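Local coordinates for protein prophenoloxidase b (Marsupenaeus japonicus, PDB 3WKY) that is the precursor of a hemolymph phenoloxidase that, once activated, probably oxidises monophenols and o-diphenols at a type 3 copper centre, at residues A[301-306]-A[350-355]; A[118-121]-A[125-128]. All coordinates share one frame; numbering follows the deposited sequence.

Contact 1 of 2, residues A[301-306]-A[350-355]; sequences RTHLYH and PDVYGN
His-303 reaches from helix 294-310 to the end of the short helix 350-353 and gives its ND1 hydrogen to Val-352 O, at 2.9 Å. With CG anti to its own carbonyl carbon (chi1 -72°), the histidine sends its ring toward that oxygen. The bond is nearly straight (165°), and the acceptor lies in the imidazole plane, although seen from the carbonyl the donor is tilted 26° out of plane. NE2, at the far side of the ring, is hydrogen-bonded to Arg-180 NE of a second subunit. The pair of bonds fixes the ring's rotation and is consistent with a neutral imidazole protonated at ND1. With an alanine here, Val-352 O is likely to lose this donor and Arg-180 of the second subunit its acceptor. Val-352 CG1 sits 3.7 Å from His-303 ND1 and also lies over the centre of the Tyr-353 ring. That ring turns an edge to His-303 O, 3.5 Å from Tyr-353 CE1. Tyr-353 CD1 comes within 3.8 Å of Leu-304 CA and packs against Leu-304 CB. One water joins Tyr-353 OH (2.7 Å) to His-303 O (3.1 Å), donating to the carbonyl, and the hydroxyl is also bonded to Ile-314 N. Leu-304 continues the packing onto Val-403 of helix 391-409. Gly-354 then leaves the helix with positive phi, and Asn-355 takes the N-cap position of helix 356-365, so the contact lies at the start of that helix. Copper ligands carried on helices, as His-357 and His-361 are here, mark the hemocyanin-type type 3 copper domain.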
ATOM      1  N   ARG A 301      11.454  23.751   3.143  1.00 12.59           N
ATOM      2  CA  ARG A 301      12.115  23.378   1.899  1.00 13.91           C
ATOM      3  C   ARG A 301      11.408  23.990   0.688  1.00 13.92           C
ATOM      4  O   ARG A 301      12.051  24.529  -0.225  1.00 14.54           O
ATOM      5  CB  ARG A 301      12.158  21.848   1.756  1.00 15.94           C
ATOM      6  CG  ARG A 301      12.858  21.385   0.475  1.00 16.04           C
ATOM      7  CD  ARG A 301      13.057  19.870   0.478  1.00 18.94           C
ATOM      8  NE  ARG A 301      11.782  19.150   0.471  1.00 19.07           N
ATOM      9  CZ  ARG A 301      11.682  17.820   0.545  1.00 20.94           C
ATOM     10  NH1 ARG A 301      12.771  17.067   0.629  1.00 21.73           N
ATOM     11  NH2 ARG A 301      10.497  17.244   0.507  1.00 19.82           N
ATOM     12  N   THR A 302      10.083  23.893   0.681  1.00 14.77           N
ATOM     13  CA  THR A 302       9.276  24.501  -0.379  1.00 17.09           C
ATOM     14  C   THR A 302       9.552  26.008  -0.480  1.00 17.68           C
ATOM     15  O   THR A 302       9.758  26.547  -1.584  1.00 16.18           O
ATOM     16  CB  THR A 302       7.782  24.250  -0.118  1.00 16.44           C
ATOM     17  OG1 THR A 302       7.523  22.840  -0.215  1.00 18.05           O
ATOM     18  CG2 THR A 302       6.910  24.999  -1.122  1.00 16.18           C
ATOM     19  N   HIS A 303       9.573  26.683   0.670  1.00 15.57           N
ATOM     20  CA  HIS A 303       9.833  28.126   0.679  1.00 14.17           C
ATOM     21  C   HIS A 303      11.227  28.441   0.141  1.00 14.80           C
ATOM     22  O   HIS A 303      11.420  29.399  -0.616  1.00 14.50           O
ATOM     23  CB  HIS A 303       9.700  28.708   2.089  1.00 14.97           C
ATOM     24  CG  HIS A 303       8.286  28.794   2.600  1.00 14.27           C
ATOM     25  ND1 HIS A 303       7.991  28.978   3.921  1.00 13.84           N
ATOM     26  CD2 HIS A 303       7.092  28.768   1.942  1.00 20.29           C
ATOM     27  CE1 HIS A 303       6.669  29.029   4.087  1.00 18.43           C
ATOM     28  NE2 HIS A 303       6.114  28.907   2.893  1.00 18.64           N
ATOM     29  N   LEU A 304      12.205  27.641   0.543  1.00 13.37           N
ATOM     30  CA  LEU A 304      13.576  27.890   0.121  1.00 15.10           C
ATOM     31  C   LEU A 304      13.769  27.615  -1.369  1.00 19.36           C
ATOM     32  O   LEU A 304      14.467  28.372  -2.069  1.00 15.14           O
ATOM     33  CB  LEU A 304      14.545  27.063   0.978  1.00 13.38           C
ATOM     34  CG  LEU A 304      16.036  27.240   0.669  1.00 16.48           C
ATOM     35  CD1 LEU A 304      16.458  28.719   0.847  1.00 18.89           C
ATOM     36  CD2 LEU A 304      16.870  26.324   1.561  1.00 15.07           C
ATOM     37  N   TYR A 305      13.155  26.540  -1.862  1.00 15.49           N
ATOM     38  CA  TYR A 305      13.191  26.227  -3.287  1.00 17.79           C
ATOM     39  C   TYR A 305      12.575  27.362  -4.094  1.00 15.11           C
ATOM     40  O   TYR A 305      13.091  27.718  -5.168  1.00 16.90           O
ATOM     41  CB  TYR A 305      12.424  24.928  -3.608  1.00 14.21           C
ATOM     42  CG  TYR A 305      13.166  23.637  -3.297  1.00 16.70           C
ATOM     43  CD1 TYR A 305      14.461  23.642  -2.788  1.00 19.08           C
ATOM     44  CD2 TYR A 305      12.563  22.409  -3.527  1.00 21.61           C
ATOM     45  CE1 TYR A 305      15.132  22.442  -2.501  1.00 23.11           C
ATOM     46  CE2 TYR A 305      13.222  21.215  -3.252  1.00 24.05           C
ATOM     47  CZ  TYR A 305      14.498  21.235  -2.743  1.00 21.00           C
ATOM     48  OH  TYR A 305      15.122  20.029  -2.478  1.00 21.32           O
ATOM     49  N   HIS A 306      11.456  27.901  -3.612  1.00 14.41           N
ATOM     50  CA  HIS A 306      10.826  29.047  -4.278  1.00 13.91           C
ATOM     51  C   HIS A 306      11.797  30.228  -4.382  1.00 16.55           C
ATOM     52  O   HIS A 306      11.966  30.805  -5.458  1.00 19.31           O
ATOM     53  CB  HIS A 306       9.575  29.504  -3.535  1.00 14.73           C
ATOM     54  CG  HIS A 306       8.951  30.739  -4.113  1.00 16.46           C
ATOM     55  ND1 HIS A 306       8.224  30.728  -5.286  1.00 21.18           N
ATOM     56  CD2 HIS A 306       8.942  32.022  -3.680  1.00 20.55           C
ATOM     57  CE1 HIS A 306       7.803  31.953  -5.554  1.00 21.74           C
ATOM     58  NE2 HIS A 306       8.226  32.758  -4.595  1.00 22.34           N
ATOM     59  N   PRO A 350      14.249  33.114   9.752  1.00 19.97           N
ATOM     60  CA  PRO A 350      14.036  31.830  10.433  1.00 20.34           C
ATOM     61  C   PRO A 350      12.593  31.346  10.359  1.00 21.31           C
ATOM     62  O   PRO A 350      12.378  30.137  10.190  1.00 17.47           O
ATOM     63  CB  PRO A 350      14.410  32.149  11.884  1.00 24.53           C
ATOM     64  CG  PRO A 350      15.470  33.203  11.755  1.00 24.68           C
ATOM     65  CD  PRO A 350      15.047  34.048  10.574  1.00 22.32           C
ATOM     66  N   ASP A 351      11.621  32.249  10.485  1.00 20.11           N
ATOM     67  CA  ASP A 351      10.215  31.823  10.544  1.00 22.98           C
ATOM     68  C   ASP A 351       9.734  31.266   9.206  1.00 20.69           C
ATOM     69  O   ASP A 351       8.810  30.456   9.159  1.00 20.32           O
ATOM     70  CB  ASP A 351       9.289  32.971  10.963  1.00 23.79           C
ATOM     71  CG  ASP A 351       9.402  33.319  12.434  1.00 29.71           C
ATOM     72  OD1 ASP A 351      10.144  32.641  13.172  1.00 27.60           O
ATOM     73  OD2 ASP A 351       8.712  34.269  12.855  1.00 28.94           O
ATOM     74  N   VAL A 352      10.369  31.703   8.126  1.00 15.22           N
ATOM     75  CA  VAL A 352       9.969  31.287   6.786  1.00 15.89           C
ATOM     76  C   VAL A 352      10.817  30.131   6.234  1.00 19.88           C
ATOM     77  O   VAL A 352      10.265  29.174   5.667  1.00 16.65           O
ATOM     78  CB  VAL A 352       9.952  32.503   5.826  1.00 20.52           C
ATOM     79  CG1 VAL A 352       9.920  32.066   4.353  1.00 16.27           C
ATOM     80  CG2 VAL A 352       8.746  33.388   6.162  1.00 19.43           C
ATOM     81  N   TYR A 353      12.141  30.202   6.417  1.00 17.32           N
ATOM     82  CA  TYR A 353      13.058  29.188   5.854  1.00 15.13           C
ATOM     83  C   TYR A 353      13.493  28.126   6.862  1.00 15.33           C
ATOM     84  O   TYR A 353      14.029  27.079   6.477  1.00 17.55           O
ATOM     85  CB  TYR A 353      14.289  29.842   5.167  1.00 16.06           C
ATOM     86  CG  TYR A 353      13.874  30.822   4.108  1.00 17.00           C
ATOM     87  CD1 TYR A 353      13.251  30.389   2.945  1.00 14.86           C
ATOM     88  CD2 TYR A 353      14.064  32.192   4.284  1.00 20.04           C
ATOM     89  CE1 TYR A 353      12.835  31.294   1.969  1.00 17.04           C
ATOM     90  CE2 TYR A 353      13.662  33.096   3.318  1.00 17.12           C
ATOM     91  CZ  TYR A 353      13.043  32.644   2.169  1.00 18.34           C
ATOM     92  OH  TYR A 353      12.641  33.538   1.207  1.00 20.57           O
ATOM     93  N   GLY A 354      13.290  28.404   8.149  1.00 16.47           N
ATOM     94  CA  GLY A 354      13.460  27.394   9.185  1.00 17.83           C
ATOM     95  C   GLY A 354      14.884  27.007   9.542  1.00 17.03           C
ATOM     96  O   GLY A 354      15.796  27.846   9.591  1.00 17.86           O
ATOM     97  N   ASN A 355      15.073  25.715   9.794  1.00 15.84           N
ATOM     98  CA  ASN A 355      16.320  25.184  10.323  1.00 14.70           C
ATOM     99  C   ASN A 355      16.464  23.759   9.789  1.00 17.10           C
ATOM    100  O   ASN A 355      16.613  22.804  10.563  1.00 15.33           O
ATOM    101  CB  ASN A 355      16.258  25.191  11.863  1.00 13.99           C
ATOM    102  CG  ASN A 355      17.602  24.850  12.519  1.00 17.91           C
ATOM    103  OD1 ASN A 355      18.656  25.016  11.912  1.00 18.22           O
ATOM    104  ND2 ASN A 355      17.556  24.369  13.773  1.00 16.24           N
TER
HETATM  105  O   HOH W   1      10.825  32.451  -0.532  1.00 23.32           O

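Contact 2 of 2, residues A[118-121]-A[125-128]; sequences HTYY and DLSP
Tyr-120 and Leu-126 have their CA atoms 5.1 Å apart because the chain doubles back after helix 109-122 and runs extended through Leu-126 and Ser-127 beside the helix's last turn. The two backbones exchange no hydrogen bond: Tyr-120 O and Leu-126 O lie 3.4 Å apart, but both are acceptors. Between these two segments the contact is made largely by side chains. Leu-126 lays CD1 over the middle of the Tyr-120 ring, 3.8 Å from its centroid and only 9° off the normal, a well-centred CH-pi contact. Because CD1 is anti to CA (chi2 -179°), the leucine is stretched out far enough to reach the ring centre, and Leu-126 CB meets the ring's CD2 on the way. Ser-127 O approaches the same ring at its edge, 3.4 Å from Tyr-120 CD2. The loop leaving helix 109-122 thus folds back on the helix before leading to helix 134-137, within the all-alpha region of a hemocyanin-type chain. Leu-126 also packs on Leu-11 and Leu-93, from helices 9-12 and 93-103, and Leu-126 CD1 comes within 4.1 Å of Thr-119 CG2. One residue along the helix, Tyr-121 repeats the CH-pi theme with Pro-128. Pro-128 CB lies over the face of the Tyr-121 ring, offset toward the rim, 3.8 Å from the centroid and 26° off the normal, and Pro-128 CG is 3.4 Å from Tyr-121 CE1. The hydroxyl of the same ring is hydrogen-bonded to His-201 ND1 on helix 193-205, the helix that carries the cluster-binding His-199 and His-203.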
ATOM      1  N   HIS A 118      36.253  25.426  20.924  1.00 19.49           N
ATOM      2  CA  HIS A 118      35.764  26.640  20.272  1.00 19.92           C
ATOM      3  C   HIS A 118      36.574  27.852  20.723  1.00 26.44           C
ATOM      4  O   HIS A 118      36.864  28.761  19.931  1.00 23.70           O
ATOM      5  CB  HIS A 118      34.286  26.884  20.575  1.00 19.21           C
ATOM      6  CG  HIS A 118      33.748  28.134  19.958  1.00 20.60           C
ATOM      7  ND1 HIS A 118      33.874  28.418  18.610  1.00 22.15           N
ATOM      8  CD2 HIS A 118      33.080  29.183  20.495  1.00 22.40           C
ATOM      9  CE1 HIS A 118      33.306  29.579  18.351  1.00 21.47           C
ATOM     10  NE2 HIS A 118      32.812  30.066  19.480  1.00 25.62           N
ATOM     11  N   THR A 119      36.933  27.851  22.001  1.00 23.23           N
ATOM     12  CA  THR A 119      37.725  28.934  22.591  1.00 18.92           C
ATOM     13  C   THR A 119      39.089  29.094  21.916  1.00 20.64           C
ATOM     14  O   THR A 119      39.546  30.225  21.695  1.00 26.08           O
ATOM     15  CB  THR A 119      37.887  28.716  24.099  1.00 23.79           C
ATOM     16  OG1 THR A 119      36.606  28.858  24.729  1.00 24.30           O
ATOM     17  CG2 THR A 119      38.866  29.738  24.696  1.00 26.18           C
ATOM     18  N   TYR A 120      39.739  27.986  21.578  1.00 21.27           N
ATOM     19  CA  TYR A 120      41.013  28.071  20.862  1.00 22.40           C
ATOM     20  C   TYR A 120      40.861  28.701  19.478  1.00 27.26           C
ATOM     21  O   TYR A 120      41.780  29.353  18.993  1.00 25.56           O
ATOM     22  CB  TYR A 120      41.678  26.701  20.739  1.00 23.69           C
ATOM     23  CG  TYR A 120      42.504  26.272  21.931  1.00 29.04           C
ATOM     24  CD1 TYR A 120      41.898  25.917  23.130  1.00 24.68           C
ATOM     25  CD2 TYR A 120      43.892  26.186  21.846  1.00 24.93           C
ATOM     26  CE1 TYR A 120      42.644  25.503  24.215  1.00 27.35           C
ATOM     27  CE2 TYR A 120      44.650  25.765  22.936  1.00 28.90           C
ATOM     28  CZ  TYR A 120      44.014  25.428  24.117  1.00 30.74           C
ATOM     29  OH  TYR A 120      44.745  25.011  25.207  1.00 34.27           O
ATOM     30  N   TYR A 121      39.712  28.504  18.832  1.00 24.68           N
ATOM     31  CA  TYR A 121      39.475  29.137  17.539  1.00 22.71           C
ATOM     32  C   TYR A 121      39.170  30.623  17.691  1.00 28.13           C
ATOM     33  O   TYR A 121      39.584  31.436  16.875  1.00 27.72           O
ATOM     34  CB  TYR A 121      38.327  28.444  16.775  1.00 20.82           C
ATOM     35  CG  TYR A 121      38.756  27.127  16.188  1.00 18.20           C
ATOM     36  CD1 TYR A 121      39.505  27.089  15.020  1.00 20.40           C
ATOM     37  CD2 TYR A 121      38.431  25.924  16.806  1.00 20.60           C
ATOM     38  CE1 TYR A 121      39.921  25.897  14.480  1.00 22.63           C
ATOM     39  CE2 TYR A 121      38.846  24.720  16.271  1.00 22.23           C
ATOM     40  CZ  TYR A 121      39.594  24.722  15.105  1.00 19.78           C
ATOM     41  OH  TYR A 121      40.025  23.545  14.558  1.00 22.49           O
ATOM     42  N   ASP A 125      45.009  34.642  21.152  1.00 29.91           N
ATOM     43  CA  ASP A 125      46.254  34.239  21.802  1.00 29.70           C
ATOM     44  C   ASP A 125      46.392  32.724  21.916  1.00 41.44           C
ATOM     45  O   ASP A 125      47.344  32.219  22.526  1.00 31.97           O
ATOM     46  CB  ASP A 125      46.417  34.920  23.171  1.00 33.55           C
ATOM     47  CG  ASP A 125      45.245  34.672  24.100  1.00 44.19           C
ATOM     48  OD1 ASP A 125      44.246  34.042  23.674  1.00 32.18           O
ATOM     49  OD2 ASP A 125      45.319  35.126  25.264  1.00 32.54           O
ATOM     50  N   LEU A 126      45.442  32.010  21.312  1.00 31.71           N
ATOM     51  CA  LEU A 126      45.466  30.548  21.284  1.00 23.46           C
ATOM     52  C   LEU A 126      45.457  30.054  19.845  1.00 24.05           C
ATOM     53  O   LEU A 126      44.889  30.699  18.963  1.00 29.40           O
ATOM     54  CB  LEU A 126      44.260  29.972  22.041  1.00 22.44           C
ATOM     55  CG  LEU A 126      44.203  30.174  23.555  1.00 25.99           C
ATOM     56  CD1 LEU A 126      42.951  29.503  24.124  1.00 26.31           C
ATOM     57  CD2 LEU A 126      45.465  29.620  24.204  1.00 28.89           C
ATOM     58  N   SER A 127      46.112  28.922  19.607  1.00 25.37           N
ATOM     59  CA  SER A 127      46.156  28.308  18.284  1.00 30.15           C
ATOM     60  C   SER A 127      45.516  26.918  18.318  1.00 25.55           C
ATOM     61  O   SER A 127      45.901  26.073  19.127  1.00 27.98           O
ATOM     62  CB  SER A 127      47.603  28.193  17.799  1.00 34.30           C
ATOM     63  OG  SER A 127      47.710  27.265  16.732  1.00 42.93           O
ATOM     64  N   PRO A 128      44.555  26.670  17.411  1.00 31.04           N
ATOM     65  CA  PRO A 128      43.809  25.399  17.373  1.00 26.03           C
ATOM     66  C   PRO A 128      44.744  24.211  17.179  1.00 22.81           C
ATOM     67  O   PRO A 128      44.451  23.097  17.629  1.00 25.84           O
ATOM     68  CB  PRO A 128      42.902  25.557  16.142  1.00 27.98           C
ATOM     69  CG  PRO A 128      42.817  27.036  15.908  1.00 35.17           C
ATOM     70  CD  PRO A 128      44.134  27.603  16.351  1.00 30.57           C
TER

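How the contacts relate
The two contacts do not touch: their centres are 34 Å apart and their nearest atoms about 17 Å. Contact 2 comes wholly earlier in the chain, in the all-alpha region, and contact 1 in the copper-containing one. Each nevertheless stands at a similar remove from the copper-dioxygen cluster: about 13 Å from the side chain of Tyr-121 and about 14 Å from that of Leu-304. Neither touches the cluster, yet both adjoin helices that supply its histidines, 193-205 for contact 2, 356-365 and 391-409 for contact 1. They differ in setting, since contact 1 is also met by other subunits whereas no other chain of the assembly touches contact 2.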